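PDB 3LRK: alpha-galactosidase 1 from Saccharomyces cerevisiae, which hydrolyses terminal, non-reducing alpha-D-galactose residues from alpha-galactosides such as galactose oligosaccharides, galactomannans and galactolipids, working as a secreted homotetramer of glycoside hydrolase family 27. Local coordinates for residues T29-W34 with P289-A294; L71-S76 with G111-A116; K147-Y152 with S184-G189; S203-G208 with W258-N263; M282-K287 with A314-S319. The protein carries 1 engineered substitution. All coordinates share one frame; numbering follows the deposited sequence.

Contact 1: T29-W34 with P289-A294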
# COMPACT_ATOMS: atom_id res chain seq x y z
N THR A 29 -31.08 12.74 -8.09
CA THR A 29 -30.05 13.52 -8.76
C THR A 29 -29.16 14.08 -7.63
O THR A 29 -29.56 14.04 -6.47
CB THR A 29 -30.64 14.71 -9.52
OG1 THR A 29 -31.37 15.53 -8.59
CG2 THR A 29 -31.57 14.24 -10.68
N PRO A 30 -27.95 14.58 -7.96
CA PRO A 30 -27.08 15.12 -6.92
C PRO A 30 -27.74 16.31 -6.22
O PRO A 30 -28.54 17.01 -6.83
CB PRO A 30 -25.83 15.55 -7.69
CG PRO A 30 -25.84 14.68 -8.91
CD PRO A 30 -27.29 14.64 -9.28
N GLN A 31 -27.44 16.50 -4.93
CA GLN A 31 -28.03 17.61 -4.18
C GLN A 31 -27.46 18.95 -4.61
O GLN A 31 -26.35 19.03 -5.12
CB GLN A 31 -27.89 17.41 -2.66
CG GLN A 31 -26.48 17.53 -2.09
CD GLN A 31 -25.70 16.22 -2.12
OE1 GLN A 31 -25.87 15.40 -3.04
NE2 GLN A 31 -24.84 16.02 -1.12
N MET A 32 -28.25 20.01 -4.42
CA MET A 32 -27.80 21.37 -4.66
C MET A 32 -28.19 22.22 -3.46
O MET A 32 -29.24 22.01 -2.86
CB MET A 32 -28.45 21.96 -5.93
CG MET A 32 -28.08 21.29 -7.24
SD MET A 32 -29.20 21.76 -8.59
CE MET A 32 -28.68 23.46 -8.84
N GLY A 33 -27.33 23.18 -3.13
CA GLY A 33 -27.61 24.05 -2.00
C GLY A 33 -26.46 24.97 -1.65
O GLY A 33 -25.75 25.43 -2.53
N TRP A 34 -26.30 25.21 -0.36
CA TRP A 34 -25.29 26.13 0.15
C TRP A 34 -24.88 25.70 1.56
O TRP A 34 -25.70 25.20 2.34
CB TRP A 34 -25.86 27.56 0.16
CG TRP A 34 -25.02 28.60 0.87
CD1 TRP A 34 -24.02 29.36 0.33
CD2 TRP A 34 -25.15 29.02 2.23
NE1 TRP A 34 -23.50 30.21 1.28
CE2 TRP A 34 -24.18 30.03 2.46
CE3 TRP A 34 -25.99 28.65 3.30
CZ2 TRP A 34 -24.01 30.66 3.70
CZ3 TRP A 34 -25.82 29.28 4.54
CH2 TRP A 34 -24.84 30.27 4.72
N PRO A 289 -22.43 16.68 -6.08
CA PRO A 289 -23.27 17.72 -5.47
C PRO A 289 -22.80 19.11 -5.90
O PRO A 289 -21.60 19.33 -6.14
CB PRO A 289 -23.04 17.52 -3.98
CG PRO A 289 -22.74 16.07 -3.83
CD PRO A 289 -22.02 15.66 -5.09
N LEU A 290 -23.74 20.04 -6.04
CA LEU A 290 -23.41 21.41 -6.37
C LEU A 290 -23.86 22.27 -5.21
O LEU A 290 -25.00 22.70 -5.14
CB LEU A 290 -24.07 21.86 -7.68
CG LEU A 290 -23.79 21.09 -8.98
CD1 LEU A 290 -24.62 21.69 -10.13
CD2 LEU A 290 -22.30 21.03 -9.34
N ILE A 291 -22.94 22.48 -4.27
CA ILE A 291 -23.20 23.22 -3.06
C ILE A 291 -22.37 24.51 -3.13
O ILE A 291 -21.14 24.49 -3.24
CB ILE A 291 -22.91 22.36 -1.78
CG1 ILE A 291 -23.95 21.23 -1.67
CG2 ILE A 291 -22.92 23.22 -0.51
CD1 ILE A 291 -23.53 20.06 -0.77
N ILE A 292 -23.09 25.64 -3.13
CA ILE A 292 -22.47 26.96 -3.18
C ILE A 292 -21.59 27.15 -1.95
O ILE A 292 -22.06 27.00 -0.83
CB ILE A 292 -23.56 28.08 -3.24
CG1 ILE A 292 -24.45 27.92 -4.48
CG2 ILE A 292 -22.90 29.47 -3.20
CD1 ILE A 292 -25.70 28.78 -4.47
N GLY A 293 -20.32 27.47 -2.18
CA GLY A 293 -19.37 27.76 -1.08
C GLY A 293 -19.18 29.25 -0.84
O GLY A 293 -18.63 29.66 0.19
N ALA A 294 -19.65 30.06 -1.78
CA ALA A 294 -19.55 31.52 -1.71
C ALA A 294 -20.45 32.14 -0.63
O ALA A 294 -21.39 31.50 -0.13
CB ALA A 294 -19.86 32.12 -3.07

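Contact 2: L71-S76 with G111-A116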
# COMPACT_ATOMS: atom_id res chain seq x y z
N LEU A 71 -26.29 24.12 7.45
CA LEU A 71 -25.58 24.66 8.60
C LEU A 71 -24.47 23.68 8.94
O LEU A 71 -24.73 22.49 9.15
CB LEU A 71 -26.53 24.82 9.79
CG LEU A 71 -25.94 25.24 11.15
CD1 LEU A 71 -25.42 26.67 11.12
CD2 LEU A 71 -26.95 25.05 12.25
N ASP A 72 -23.24 24.19 8.98
CA ASP A 72 -22.05 23.36 9.21
C ASP A 72 -21.71 23.28 10.71
O ASP A 72 -22.61 23.26 11.55
CB ASP A 72 -20.89 23.88 8.35
CG ASP A 72 -19.92 22.77 7.92
OD1 ASP A 72 -20.15 22.12 6.88
OD2 ASP A 72 -18.91 22.57 8.62
N ASP A 73 -20.42 23.23 11.04
CA ASP A 73 -19.90 22.99 12.39
C ASP A 73 -20.20 24.15 13.36
O ASP A 73 -20.72 25.19 12.94
CB ASP A 73 -18.38 22.76 12.29
CG ASP A 73 -17.80 21.87 13.40
OD1 ASP A 73 -18.41 21.65 14.47
OD2 ASP A 73 -16.68 21.36 13.17
N CYS A 74 -19.87 23.97 14.64
CA CYS A 74 -19.87 25.04 15.67
C CYS A 74 -21.24 25.57 16.09
O CYS A 74 -21.38 26.75 16.48
CB CYS A 74 -18.98 26.21 15.26
SG CYS A 74 -17.59 25.78 14.20
N TRP A 75 -22.26 24.72 16.02
CA TRP A 75 -23.63 25.18 16.24
C TRP A 75 -24.13 24.83 17.65
O TRP A 75 -25.05 25.47 18.16
CB TRP A 75 -24.56 24.60 15.15
CG TRP A 75 -24.64 23.10 15.18
CD1 TRP A 75 -23.91 22.22 14.42
CD2 TRP A 75 -25.46 22.30 16.04
NE1 TRP A 75 -24.25 20.92 14.74
CE2 TRP A 75 -25.19 20.94 15.73
CE3 TRP A 75 -26.42 22.59 17.02
CZ2 TRP A 75 -25.83 19.88 16.38
CZ3 TRP A 75 -27.05 21.54 17.67
CH2 TRP A 75 -26.76 20.19 17.34
N SER A 76 -23.50 23.81 18.26
CA SER A 76 -23.92 23.29 19.57
C SER A 76 -23.11 23.89 20.72
O SER A 76 -22.05 24.49 20.52
CB SER A 76 -23.77 21.76 19.60
OG SER A 76 -22.44 21.38 19.28
N GLY A 111 -30.28 21.51 6.26
CA GLY A 111 -29.18 20.59 6.54
C GLY A 111 -28.46 20.96 7.82
O GLY A 111 -28.32 22.14 8.16
N MET A 112 -28.01 19.94 8.54
CA MET A 112 -27.20 20.11 9.76
C MET A 112 -25.95 19.25 9.69
O MET A 112 -25.74 18.52 8.72
CB MET A 112 -28.03 19.85 11.02
CG MET A 112 -28.86 21.07 11.44
SD MET A 112 -29.57 21.02 13.08
CE MET A 112 -28.13 21.37 14.08
N TYR A 113 -25.11 19.34 10.72
CA TYR A 113 -23.77 18.76 10.69
C TYR A 113 -23.42 18.04 12.00
O TYR A 113 -23.75 18.50 13.10
CB TYR A 113 -22.75 19.86 10.36
CG TYR A 113 -21.30 19.49 10.61
CD1 TYR A 113 -20.75 19.59 11.89
CD2 TYR A 113 -20.47 19.06 9.56
CE1 TYR A 113 -19.43 19.25 12.13
CE2 TYR A 113 -19.13 18.73 9.80
CZ TYR A 113 -18.62 18.82 11.09
OH TYR A 113 -17.30 18.49 11.35
N SER A 114 -22.76 16.89 11.86
CA SER A 114 -22.05 16.29 12.97
C SER A 114 -20.81 15.56 12.46
O SER A 114 -20.43 15.71 11.29
CB SER A 114 -22.97 15.34 13.76
OG SER A 114 -22.41 15.11 15.04
N SER A 115 -20.16 14.82 13.35
CA SER A 115 -18.99 14.02 12.98
C SER A 115 -19.15 12.63 13.56
O SER A 115 -19.64 12.48 14.68
CB SER A 115 -17.69 14.65 13.50
OG SER A 115 -16.55 13.94 13.07
N ALA A 116 -18.71 11.63 12.79
CA ALA A 116 -18.65 10.24 13.23
C ALA A 116 -17.42 10.07 14.12
O ALA A 116 -16.56 9.22 13.89
CB ALA A 116 -18.58 9.31 12.04
O HOH W 1 -25.50 21.89 11.78

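Contact 3: K147-Y152 with S184-G189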
# COMPACT_ATOMS: atom_id res chain seq x y z
N LYS A 147 -24.78 16.35 7.02
CA LYS A 147 -23.39 16.20 6.59
C LYS A 147 -22.61 15.57 7.77
O LYS A 147 -22.65 16.08 8.89
CB LYS A 147 -22.81 17.56 6.17
CG LYS A 147 -21.30 17.57 6.00
CD LYS A 147 -20.77 18.94 5.64
CE LYS A 147 -19.25 18.93 5.69
NZ LYS A 147 -18.65 20.17 5.13
N TYR A 148 -21.92 14.46 7.51
CA TYR A 148 -21.45 13.63 8.62
C TYR A 148 -19.96 13.36 8.50
O TYR A 148 -19.52 12.53 7.71
CB TYR A 148 -22.31 12.34 8.73
CG TYR A 148 -22.25 11.62 10.06
CD1 TYR A 148 -22.45 12.30 11.27
CD2 TYR A 148 -22.01 10.24 10.10
CE1 TYR A 148 -22.40 11.62 12.49
CE2 TYR A 148 -21.97 9.56 11.30
CZ TYR A 148 -22.15 10.25 12.50
OH TYR A 148 -22.09 9.57 13.70
N ASP A 149 -19.20 14.08 9.32
CA ASP A 149 -17.75 14.23 9.18
C ASP A 149 -16.96 13.03 9.70
O ASP A 149 -17.56 12.02 10.07
CB ASP A 149 -17.30 15.52 9.88
CG ASP A 149 -16.20 16.26 9.11
OD1 ASP A 149 -15.27 15.62 8.57
OD2 ASP A 149 -16.28 17.50 9.03
N ASN A 150 -15.64 13.16 9.74
CA ASN A 150 -14.72 12.05 10.05
C ASN A 150 -13.58 12.46 10.98
O ASN A 150 -12.56 11.76 11.08
CB ASN A 150 -14.15 11.47 8.75
CG ASN A 150 -13.43 10.14 8.94
OD1 ASN A 150 -13.84 9.30 9.74
ND2 ASN A 150 -12.35 9.94 8.19
N CYS A 151 -13.76 13.59 11.65
CA CYS A 151 -12.80 14.01 12.68
C CYS A 151 -12.96 13.23 13.98
O CYS A 151 -14.07 12.90 14.37
CB CYS A 151 -12.94 15.51 12.95
SG CYS A 151 -12.17 16.46 11.63
N TYR A 152 -11.83 12.95 14.64
CA TYR A 152 -11.80 12.31 15.97
C TYR A 152 -12.53 10.97 16.06
O TYR A 152 -13.32 10.73 16.98
CB TYR A 152 -12.25 13.32 17.05
CG TYR A 152 -11.40 14.56 16.97
CD1 TYR A 152 -11.92 15.75 16.47
CD2 TYR A 152 -10.05 14.52 17.34
CE1 TYR A 152 -11.13 16.89 16.35
CE2 TYR A 152 -9.24 15.66 17.22
CZ TYR A 152 -9.80 16.84 16.74
OH TYR A 152 -9.02 17.96 16.61
N SER A 184 -25.32 12.64 3.82
CA SER A 184 -24.11 13.06 3.13
C SER A 184 -22.89 12.67 3.95
O SER A 184 -22.67 13.18 5.03
CB SER A 184 -24.15 14.58 2.90
OG SER A 184 -22.88 15.14 2.60
N LEU A 185 -22.10 11.73 3.42
CA LEU A 185 -20.87 11.29 4.09
C LEU A 185 -19.73 12.27 3.89
O LEU A 185 -19.57 12.84 2.81
CB LEU A 185 -20.45 9.91 3.55
CG LEU A 185 -20.91 8.62 4.26
CD1 LEU A 185 -22.30 8.68 4.87
CD2 LEU A 185 -20.73 7.38 3.38
N CYS A 186 -18.94 12.48 4.94
CA CYS A 186 -17.77 13.34 4.84
C CYS A 186 -16.59 12.63 5.47
O CYS A 186 -16.11 13.04 6.52
CB CYS A 186 -18.02 14.70 5.52
SG CYS A 186 -16.71 15.94 5.28
N ASN A 187 -16.12 11.55 4.83
CA ASN A 187 -14.94 10.85 5.29
C ASN A 187 -13.76 10.93 4.32
O ASN A 187 -12.81 10.16 4.45
CB ASN A 187 -15.26 9.39 5.70
CG ASN A 187 -15.14 8.41 4.54
OD1 ASN A 187 -15.53 8.70 3.41
ND2 ASN A 187 -14.62 7.22 4.83
N TRP A 188 -13.84 11.84 3.35
CA TRP A 188 -12.70 12.17 2.47
C TRP A 188 -12.19 11.01 1.58
O TRP A 188 -11.02 10.99 1.17
CB TRP A 188 -11.54 12.72 3.30
CG TRP A 188 -11.95 13.56 4.48
CD1 TRP A 188 -12.80 14.65 4.48
CD2 TRP A 188 -11.51 13.39 5.84
NE1 TRP A 188 -12.92 15.14 5.76
CE2 TRP A 188 -12.13 14.40 6.61
CE3 TRP A 188 -10.63 12.48 6.47
CZ2 TRP A 188 -11.91 14.54 7.99
CZ3 TRP A 188 -10.41 12.62 7.85
CH2 TRP A 188 -11.05 13.64 8.59
N GLY A 189 -13.07 10.05 1.30
CA GLY A 189 -12.73 8.88 0.46
C GLY A 189 -12.04 7.76 1.20
O GLY A 189 -11.66 6.75 0.60
O HOH W 2 -13.64 17.42 7.13

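Contact 4: S203-G208 with W258-N263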
# COMPACT_ATOMS: atom_id res chain seq x y z
N SER A 203 -24.63 10.49 -0.69
CA SER A 203 -23.42 11.03 -1.30
C SER A 203 -22.25 10.82 -0.32
O SER A 203 -22.46 10.57 0.87
CB SER A 203 -23.57 12.53 -1.68
OG SER A 203 -23.62 13.37 -0.53
N TRP A 204 -21.03 10.86 -0.85
CA TRP A 204 -19.81 10.70 -0.05
C TRP A 204 -18.70 11.58 -0.58
O TRP A 204 -18.37 11.54 -1.77
CB TRP A 204 -19.34 9.23 -0.01
CG TRP A 204 -19.40 8.56 -1.33
CD1 TRP A 204 -18.41 8.52 -2.27
CD2 TRP A 204 -20.52 7.86 -1.90
NE1 TRP A 204 -18.84 7.83 -3.38
CE2 TRP A 204 -20.13 7.42 -3.18
CE3 TRP A 204 -21.81 7.56 -1.45
CZ2 TRP A 204 -20.99 6.69 -4.03
CZ3 TRP A 204 -22.68 6.84 -2.30
CH2 TRP A 204 -22.25 6.41 -3.57
N ARG A 205 -18.12 12.39 0.30
CA ARG A 205 -16.90 13.09 -0.04
C ARG A 205 -15.87 12.03 -0.43
O ARG A 205 -15.81 10.99 0.20
CB ARG A 205 -16.42 13.92 1.15
CG ARG A 205 -17.29 15.18 1.39
CD ARG A 205 -16.83 16.36 0.48
NE ARG A 205 -15.40 16.56 0.68
CZ ARG A 205 -14.87 17.23 1.70
NH1 ARG A 205 -15.64 17.86 2.59
NH2 ARG A 205 -13.55 17.28 1.81
N MET A 206 -15.08 12.30 -1.46
CA MET A 206 -14.12 11.30 -1.92
C MET A 206 -12.70 11.83 -1.83
O MET A 206 -11.78 11.20 -2.35
CB MET A 206 -14.46 10.82 -3.34
CG MET A 206 -14.91 11.93 -4.33
SD MET A 206 -13.75 13.30 -4.61
CE MET A 206 -12.36 12.45 -5.37
N SER A 207 -12.54 12.99 -1.19
CA SER A 207 -11.21 13.60 -1.02
C SER A 207 -11.15 14.53 0.20
O SER A 207 -12.18 14.86 0.79
CB SER A 207 -10.81 14.40 -2.28
OG SER A 207 -11.47 15.66 -2.33
N GLY A 208 -9.93 14.95 0.56
CA GLY A 208 -9.73 16.05 1.52
C GLY A 208 -10.31 17.35 0.98
O GLY A 208 -10.65 17.44 -0.21
N TRP A 258 -23.86 9.45 -4.84
CA TRP A 258 -22.96 10.23 -5.68
C TRP A 258 -21.59 10.44 -5.04
O TRP A 258 -21.49 10.51 -3.83
CB TRP A 258 -23.57 11.61 -5.96
CG TRP A 258 -24.97 11.51 -6.49
CD1 TRP A 258 -26.13 11.71 -5.80
CD2 TRP A 258 -25.34 11.13 -7.82
NE1 TRP A 258 -27.22 11.49 -6.63
CE2 TRP A 258 -26.76 11.14 -7.88
CE3 TRP A 258 -24.62 10.80 -8.97
CZ2 TRP A 258 -27.46 10.83 -9.05
CZ3 TRP A 258 -25.32 10.49 -10.13
CH2 TRP A 258 -26.73 10.51 -10.16
N ASN A 259 -20.56 10.54 -5.88
CA ASN A 259 -19.27 11.06 -5.46
C ASN A 259 -19.42 12.56 -5.19
O ASN A 259 -20.12 13.26 -5.93
CB ASN A 259 -18.22 10.83 -6.54
CG ASN A 259 -17.93 9.35 -6.79
OD1 ASN A 259 -17.72 8.58 -5.85
ND2 ASN A 259 -17.88 8.96 -8.06
N ASP A 260 -18.77 13.04 -4.13
CA ASP A 260 -18.88 14.44 -3.70
C ASP A 260 -17.48 15.05 -3.74
O ASP A 260 -16.59 14.66 -2.97
CB ASP A 260 -19.48 14.47 -2.29
CG ASP A 260 -19.66 15.88 -1.71
OD1 ASP A 260 -19.27 16.89 -2.34
OD2 ASP A 260 -20.20 15.96 -0.59
N LEU A 261 -17.28 15.99 -4.66
CA LEU A 261 -15.98 16.65 -4.85
C LEU A 261 -15.80 17.94 -3.99
O LEU A 261 -14.91 18.75 -4.26
CB LEU A 261 -15.73 16.95 -6.34
CG LEU A 261 -15.98 16.00 -7.53
CD1 LEU A 261 -14.90 16.19 -8.63
CD2 LEU A 261 -16.24 14.51 -7.22
N ASP A 262 -16.65 18.08 -2.97
CA ASP A 262 -16.62 19.18 -1.98
C ASP A 262 -17.33 20.44 -2.52
O ASP A 262 -17.63 20.51 -3.70
CB ASP A 262 -15.19 19.48 -1.48
CG ASP A 262 -15.17 20.16 -0.13
OD1 ASP A 262 -16.23 20.36 0.49
OD2 ASP A 262 -14.06 20.49 0.33
N ASN A 263 -17.61 21.40 -1.64
CA ASN A 263 -18.33 22.61 -2.04
C ASN A 263 -17.59 23.40 -3.12
O ASN A 263 -16.35 23.42 -3.15
CB ASN A 263 -18.58 23.51 -0.83
CG ASN A 263 -19.30 22.82 0.31
OD1 ASN A 263 -19.69 21.64 0.24
ND2 ASN A 263 -19.48 23.55 1.39
O HOH W 3 -21.24 13.94 0.79
O HOH W 4 -14.37 15.36 -1.60
O HOH W 5 -18.45 18.98 2.18

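Contact 5: M282-K287 with A314-S319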
# COMPACT_ATOMS: atom_id res chain seq x y z
N MET A 282 -16.97 20.98 -14.54
CA MET A 282 -16.47 19.63 -14.25
C MET A 282 -17.19 18.96 -13.07
O MET A 282 -17.53 17.77 -13.16
CB MET A 282 -14.94 19.61 -14.11
CG MET A 282 -14.18 19.85 -15.44
SD MET A 282 -14.78 18.88 -16.85
CE MET A 282 -14.48 17.23 -16.21
N TRP A 283 -17.47 19.72 -12.01
CA TRP A 283 -18.32 19.25 -10.90
C TRP A 283 -19.71 18.85 -11.40
O TRP A 283 -20.25 17.81 -11.01
CB TRP A 283 -18.43 20.31 -9.79
CG TRP A 283 -17.40 20.25 -8.65
CD1 TRP A 283 -17.67 20.29 -7.30
CD2 TRP A 283 -15.96 20.17 -8.75
NE1 TRP A 283 -16.50 20.24 -6.56
CE2 TRP A 283 -15.44 20.16 -7.43
CE3 TRP A 283 -15.06 20.10 -9.83
CZ2 TRP A 283 -14.06 20.09 -7.16
CZ3 TRP A 283 -13.68 20.02 -9.56
CH2 TRP A 283 -13.20 20.00 -8.23
N ALA A 284 -20.30 19.66 -12.28
CA ALA A 284 -21.59 19.28 -12.88
C ALA A 284 -21.47 17.95 -13.64
O ALA A 284 -22.29 17.03 -13.46
CB ALA A 284 -22.12 20.38 -13.79
N MET A 285 -20.45 17.87 -14.49
CA MET A 285 -20.28 16.77 -15.44
C MET A 285 -20.02 15.40 -14.79
O MET A 285 -20.40 14.36 -15.34
CB MET A 285 -19.14 17.10 -16.38
CG MET A 285 -19.21 16.39 -17.71
SD MET A 285 -17.61 16.47 -18.52
CE MET A 285 -16.63 15.72 -17.24
N VAL A 286 -19.35 15.41 -13.63
CA VAL A 286 -19.11 14.17 -12.89
C VAL A 286 -20.24 13.86 -11.89
O VAL A 286 -20.14 12.92 -11.10
CB VAL A 286 -17.72 14.15 -12.19
CG1 VAL A 286 -16.61 14.34 -13.21
CG2 VAL A 286 -17.62 15.20 -11.08
N LYS A 287 -21.31 14.67 -11.93
CA LYS A 287 -22.45 14.50 -11.03
C LYS A 287 -22.05 14.59 -9.54
O LYS A 287 -22.53 13.84 -8.69
CB LYS A 287 -23.21 13.20 -11.34
CG LYS A 287 -24.37 13.33 -12.33
CD LYS A 287 -23.96 13.71 -13.76
CE LYS A 287 -25.06 13.26 -14.73
NZ LYS A 287 -24.90 13.88 -16.07
N ALA A 314 -28.37 21.54 -15.84
CA ALA A 314 -29.16 20.50 -16.50
C ALA A 314 -28.33 19.22 -16.76
O ALA A 314 -28.88 18.12 -16.71
CB ALA A 314 -29.77 21.03 -17.79
N ILE A 315 -27.04 19.39 -17.04
CA ILE A 315 -26.10 18.26 -17.15
C ILE A 315 -26.02 17.51 -15.82
O ILE A 315 -26.15 16.29 -15.79
CB ILE A 315 -24.66 18.72 -17.57
CG1 ILE A 315 -24.66 19.38 -18.96
CG2 ILE A 315 -23.66 17.53 -17.52
CD1 ILE A 315 -25.25 18.51 -20.09
N ASN A 316 -25.80 18.26 -14.74
CA ASN A 316 -25.67 17.72 -13.39
C ASN A 316 -26.94 17.03 -12.93
O ASN A 316 -26.89 16.04 -12.21
CB ASN A 316 -25.30 18.83 -12.40
CG ASN A 316 -25.06 18.30 -10.99
OD1 ASN A 316 -25.91 18.44 -10.12
ND2 ASN A 316 -23.91 17.66 -10.78
N GLN A 317 -28.07 17.55 -13.39
CA GLN A 317 -29.38 17.09 -12.97
C GLN A 317 -30.05 16.22 -14.02
O GLN A 317 -31.27 16.03 -13.99
CB GLN A 317 -30.27 18.30 -12.62
CG GLN A 317 -29.77 19.12 -11.42
CD GLN A 317 -29.84 18.36 -10.11
OE1 GLN A 317 -30.92 17.93 -9.69
NE2 GLN A 317 -28.69 18.19 -9.45
N ASP A 318 -29.25 15.67 -14.94
CA ASP A 318 -29.74 14.71 -15.92
C ASP A 318 -30.46 13.56 -15.20
O ASP A 318 -29.96 13.04 -14.20
CB ASP A 318 -28.59 14.15 -16.75
CG ASP A 318 -29.08 13.41 -18.00
OD1 ASP A 318 -29.97 13.94 -18.69
OD2 ASP A 318 -28.57 12.30 -18.28
N SER A 319 -31.63 13.17 -15.68
CA SER A 319 -32.34 12.07 -15.05
C SER A 319 -31.59 10.77 -15.36
O SER A 319 -30.94 10.66 -16.40
CB SER A 319 -33.81 12.02 -15.45
OG SER A 319 -33.95 11.99 -16.84
O HOH W 6 -25.99 11.74 -17.59

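Contact 1: T29-W34 with P289-A294
Trp34 reaches past the end of strand 290-292 to the backbone of Ala294. Its CB lies near Ile292 O and Ile292 CB. CG is anti to the backbone N (chi1 170°), which carries the indole along the neighbouring strand. CD1 comes next. It meets Ile292 CG2 at 3.7 Å and lies 3.3 Å from Ile292 O. At the tip, NE1 donates to Ala294 O at 2.8 Å, with the acceptor in the plane of the ring. Leu49, Thr52 and Ile56 of helix 46-58 pack on the same indole.

The backbones pair in parallel, Met32 beside Leu290 and Trp34 beside Ile292. Leu290 N donates to Gln31 O, Gly33 N to Leu290 O, and Ile292 N to Gly33 O, the last at 2.7 Å. Met32 and Leu290 lie side by side on the face that also carries Trp34 and Ile292. The Gln31 amide crosses the Pro289 ring at a slant, CD 3.4 Å from Pro289 CG. Its NE2 is held by Tyr145 and Ser203, whereas its buried OE1 has no polar partner in the model. Strand 32-35 is the first of the parallel sheet and 290-292 the eighth, and their pairing is the closure typical of a TIM barrel.

Contact 2: L71-S76 with G111-A116
Leu71 and Met112 run alongside each other where strand 68-70 gives way to a loop, and one direct backbone bond joins the segments, Leu71 N to Gly111 O at 2.9 Å. This is the C-terminal end of neighbouring strands in a TIM barrel, where the substrate site lies. The next backbone link is made by a water, which donates to Leu71 O and accepts a weak bond from Tyr113 N.

Tyr113 fills the angle between strand and loop. One face of its ring carries Asp72 OD2 and Asp73 N. The Asp72 carboxylate is stacked on the ring, their planes 30° apart. Asp73 CG comes to 3.3 Å from Tyr113 CE1. Both aspartates bind substrate. Asp72 OD1 forms a salt bridge with Lys147, and the hydroxyl of Tyr113 is hydrogen-bonded to the nucleophile Asp149.

Trp75 comes back from the loop onto the strand. Its CG sits between the backbone N and the carbonyl carbon (chi1 63°), which turns the indole back to the strand. NE1 donates to Tyr113 O at 3.0 Å. An alanine here would probably leave Tyr113 O without this donor and open a gap beside the methionine methyl. That methyl, Met112 CE, stands over the centre of the six-membered ring of Trp75, 3.3 Å from its centroid, while Ser76 CB lies on the opposite face.

Contact 3: K147-Y152 with S184-G189
Tyr148 is bonded through its backbone to both Ser184 and Cys186, as in a parallel pair. Tyr148 N donates to Ser184 O at 2.9 Å, and Cys186 N donates to Tyr148 O at 2.8 Å.

The polar side-chain link runs through water. A single water donates to OD1 of the nucleophile Asp149 and accepts from Trp188 NE1, lying in the plane of the indole. The same OD1 uses its anti lone pair for Asn150 N, 2.7 Å away. OD2 is hydrogen-bonded to Tyr113, so both oxygens of the nucleophile are held in place.

Ring and sulfur contacts complete the join. Asn150 CB lies over one face of Trp188, 3.8 Å from the centroid of the six-membered ring. Cys151 SG, disulfide-bonded to Cys121, meets the edge of that ring. Cys186 SG is anti to its backbone N (chi1 -173°) and comes to 3.6 Å from Asp149 OD1. An alanine in place of Trp188 would probably leave the bridging water without its donor and uncover Asn150 CB.

The two strands belong to a beta-alpha-beta unit with helix 160-177, whose Met170 touches Tyr148. Strand 109-115 flanks 145-149, and strand 203-205 flanks 182-185.

Contact 4: S203-G208 with W258-N263
Trp204 and Trp258 lie where strands 203-205 and 258-260 pair in parallel, their axes 29° apart. Trp204 N donates to Trp258 O, Asp260 N to Trp204 O, and Met206 N more loosely to Asp260 O at 3.2 Å.

The Trp204 indole folds back over the partner strand. Its CG lies between the backbone N and the carbonyl carbon (chi1 44°). Trp258 O therefore sits 3.4 Å above the ring plane, and NE1 donates to Asn259 OD1 at 2.8 Å.

Arg205, a substrate-binding residue, bends at chi2 and chi3. Its guanidinium stacks on the Asp262 carboxylate, their planes 10° apart. The NH1 to Asp262 OD1 salt bridge, at 3.3 Å, is one of charges only, because no N-H points at the oxygen. NH2 instead donates to Ser207 O and forms a salt bridge with the proton donor Asp209. One water links Arg205 NE to Asp260 O. Another accepts from Ser203 OG, itself also bonded to Gln31 NE2, and donates to Asp260 OD2. Asp260 OD1 accepts from Asp262 N in an Asx turn.

Met206 SD touches Leu261 CD2 at 3.8 Å, and both residues pack on helix 239-246. Helix 193-196 touches Trp204 and Asn259, and strand 182-185 runs along the other side of 203-205.

Contact 5: M282-K287 with A314-S319
Asn316 and Lys287 carry this join between the ends of helices 273-285 and 310-316. In Asn316 CG is anti to the backbone N (chi1 -176°), which extends the amide toward the end of the other helix. ND2 donates to Ala284 O at 3.2 Å. The bond is nearly straight at the hydrogen (162°), falls on a lone pair of the carbonyl, and lies close to the amide plane. ND2 also donates to Ser288 O. The other end of the amide is held too, as OD1 accepts from Gln317 NE2 at 2.9 Å. These bonds fix the rotation of the group. Nearer the backbone, Asn316 CB packs on Ala284 CB at 3.8 Å. The small alanine is consistent with the close approach of the helix ends here.

Lys287 reaches the other way, across to the end of helix 310-316. Its chain bends at chi2 (66°) and is extended beyond. CE passes Ile315 O, and NZ donates to that oxygen at 2.7 Å. Ile315 O also accepts from Asp318 N, which approaches from the opposite face of the carbonyl plane. A water accepts from NZ and lies 2.7 Å from Asp318 OD2, an oxygen that also takes Asp351 N. NZ and OD2 are themselves 4.6 Å apart, too far for a salt bridge. Ile315 CG2 lies against Met285 CA at 4.0 Å.

Lys287 has a positive phi and is the C-prime residue of a Schellman motif. Lys287 N donates to Ala284 O, the carbonyl that Asn316 also grips, and Ser288 N donates to Trp283 O. The join is thus a helix C-cap secured by a neighbouring helix, just ahead of barrel strand 290-292.

In the fold
All five contacts are buried; contacts 1, 4 and 5 lie nearest the middle of the chain, contacts 2 and 3 farther out. Contacts 1 to 4 share the parallel barrel sheet. Contact 1 joins its first and last strands and is mostly backbone bonds and nonpolar side chains. Contacts 2, 3 and 4 lie at the catalytic end and are rich in carboxylates, waters and indoles. Contacts 2 and 3 meet through Tyr113 and Asp149, while contacts 3 and 4 adjoin through strands 182-185 and 203-205. Contact 5 pairs helix ends instead, with side chains bonding to carbonyls. It touches contact 1 through Gln317 and contact 4 through Trp283, and its helices face the C-terminal beta sandwich.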